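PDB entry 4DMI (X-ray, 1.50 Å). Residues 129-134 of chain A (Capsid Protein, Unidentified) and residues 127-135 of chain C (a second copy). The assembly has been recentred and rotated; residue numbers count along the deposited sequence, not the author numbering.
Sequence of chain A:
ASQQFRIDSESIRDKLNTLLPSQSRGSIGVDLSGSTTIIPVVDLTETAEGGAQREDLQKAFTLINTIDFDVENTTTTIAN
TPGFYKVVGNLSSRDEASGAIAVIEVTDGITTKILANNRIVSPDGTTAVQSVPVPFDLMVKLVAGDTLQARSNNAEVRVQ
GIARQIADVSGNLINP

Chain A (129-134) VQSVPV
Chain C (127-135) TAVQSVPVP

Two copies of one capsid-protein segment run side by side in nearly the same direction, their end-to-end vectors 17° apart, and bury 296 Å² between them. Both chains are extended (Gln130(A) phi/psi -72/153, Val132(A) -134/161, with nearly matching values in chain C) and become strand at residue 133. The register is close to like-with-like: CA to CA is 6.7 Å for Gln130(A) and Gln130(C), 7.1 Å for Val132(A) and Val132(C), and 7.2 Å for Pro133(A) and Val134(C). At one end Gln130(A), CB pointing toward chain C, bends through m, m and chi3 -33° to lay its amide along the neighbouring backbone. NE2 of Gln130(A) donates to O of Ala128(C) (2.8 Å, 167°), while OE1 of Gln130(A) accepts from N of Gln130(C) (2.9 Å, 159°); a carboxamide suits this place because it carries both donor and acceptor. Gln130(C) repeats the rotamer, but its end leads away to partners elsewhere. A water donates to O of Ser131(A) (2.7 Å) and O of Gln130(C) (2.9 Å), bridging the backbones. Beyond it, Val132(C) (m) meets two apolar neighbours: its CG1 lies 4.3 Å from CG1 of Val132(A) (m), its CG2 3.7 Å from CD of Pro133(A). The C-gamma-endo ring of Pro133(A) fits between Val132(C) and Val134(C) (t), CG to CG2 of Val134(C) being 4.4 Å.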

# COMPACT_ATOMS: atom_id res chain seq x y z
N VAL A 129 -6.97 11.35 31.38
CA VAL A 129 -6.18 10.87 30.25
C VAL A 129 -7.04 10.24 29.16
O VAL A 129 -7.55 9.12 29.32
CB VAL A 129 -5.12 9.85 30.71
CG1 VAL A 129 -4.17 9.53 29.54
CG2 VAL A 129 -4.33 10.38 31.92
N GLN A 130 -7.21 10.95 28.05
CA GLN A 130 -7.97 10.41 26.93
C GLN A 130 -7.17 9.31 26.24
O GLN A 130 -5.93 9.30 26.26
CB GLN A 130 -8.33 11.51 25.91
CG GLN A 130 -9.22 12.62 26.47
CD GLN A 130 -10.61 12.11 26.86
OE1 GLN A 130 -11.15 11.21 26.24
NE2 GLN A 130 -11.19 12.72 27.90
N SER A 131 -7.91 8.40 25.62
CA SER A 131 -7.36 7.22 24.97
C SER A 131 -7.82 7.14 23.51
O SER A 131 -8.93 7.54 23.17
CB SER A 131 -7.77 5.97 25.77
OG SER A 131 -7.45 4.76 25.10
N VAL A 132 -6.95 6.58 22.66
CA VAL A 132 -7.23 6.36 21.25
C VAL A 132 -6.80 4.95 20.88
O VAL A 132 -6.02 4.32 21.59
CB VAL A 132 -6.46 7.37 20.35
CG1 VAL A 132 -6.97 8.80 20.56
CG2 VAL A 132 -4.94 7.28 20.60
N PRO A 133 -7.32 4.42 19.76
CA PRO A 133 -6.78 3.13 19.31
C PRO A 133 -5.33 3.30 18.86
O PRO A 133 -4.93 4.34 18.32
CB PRO A 133 -7.67 2.78 18.11
CG PRO A 133 -8.20 4.12 17.63
CD PRO A 133 -8.36 4.95 18.87
N VAL A 134 -4.54 2.26 19.12
CA VAL A 134 -3.17 2.20 18.65
C VAL A 134 -3.13 1.09 17.60
O VAL A 134 -3.19 -0.09 17.92
CB VAL A 134 -2.17 1.88 19.79
CG1 VAL A 134 -0.73 2.00 19.25
CG2 VAL A 134 -2.37 2.82 20.97
N THR C 127 -14.93 10.65 33.08
CA THR C 127 -16.13 10.11 32.45
C THR C 127 -16.49 10.85 31.17
O THR C 127 -17.48 10.53 30.51
CB THR C 127 -17.35 10.19 33.40
OG1 THR C 127 -17.54 11.55 33.82
CG2 THR C 127 -17.15 9.32 34.62
N ALA C 128 -15.70 11.86 30.82
CA ALA C 128 -15.91 12.58 29.58
C ALA C 128 -15.04 11.94 28.52
O ALA C 128 -13.84 12.21 28.44
CB ALA C 128 -15.55 14.06 29.75
N VAL C 129 -15.63 11.07 27.71
CA VAL C 129 -14.86 10.19 26.83
C VAL C 129 -14.87 10.70 25.39
O VAL C 129 -15.89 10.58 24.70
CB VAL C 129 -15.38 8.74 26.88
CG1 VAL C 129 -14.53 7.81 26.02
CG2 VAL C 129 -15.44 8.25 28.33
N GLN C 130 -13.75 11.26 24.95
CA GLN C 130 -13.64 11.73 23.58
C GLN C 130 -13.57 10.57 22.63
O GLN C 130 -13.11 9.47 23.00
CB GLN C 130 -12.41 12.63 23.40
CG GLN C 130 -12.43 13.89 24.28
CD GLN C 130 -13.52 14.88 23.87
OE1 GLN C 130 -13.89 14.97 22.70
NE2 GLN C 130 -14.05 15.61 24.84
N SER C 131 -14.04 10.81 21.41
CA SER C 131 -14.14 9.80 20.37
C SER C 131 -13.41 10.25 19.10
O SER C 131 -13.38 11.45 18.75
CB SER C 131 -15.63 9.53 20.10
OG SER C 131 -15.85 8.68 18.99
N VAL C 132 -12.83 9.28 18.40
CA VAL C 132 -12.16 9.47 17.12
C VAL C 132 -12.65 8.44 16.11
O VAL C 132 -13.18 7.40 16.50
CB VAL C 132 -10.63 9.32 17.29
CG1 VAL C 132 -10.08 10.47 18.13
CG2 VAL C 132 -10.27 7.95 17.93
N PRO C 133 -12.48 8.72 14.81
CA PRO C 133 -12.75 7.65 13.84
C PRO C 133 -11.80 6.47 14.05
O PRO C 133 -10.62 6.66 14.36
CB PRO C 133 -12.45 8.31 12.49
CG PRO C 133 -11.49 9.44 12.82
CD PRO C 133 -11.95 9.94 14.17
N VAL C 134 -12.31 5.25 13.89
CA VAL C 134 -11.46 4.05 13.87
C VAL C 134 -11.43 3.57 12.42
O VAL C 134 -12.41 3.03 11.92
CB VAL C 134 -12.04 2.97 14.76
CG1 VAL C 134 -11.09 1.80 14.83
CG2 VAL C 134 -12.30 3.53 16.14
N PRO C 135 -10.31 3.80 11.72
CA PRO C 135 -10.30 3.41 10.31
C PRO C 135 -10.17 1.92 10.05
O PRO C 135 -9.60 1.15 10.84
CB PRO C 135 -9.09 4.15 9.75
CG PRO C 135 -8.18 4.35 10.93
CD PRO C 135 -9.08 4.50 12.13
O HOH W 1 -10.45 9.34 21.82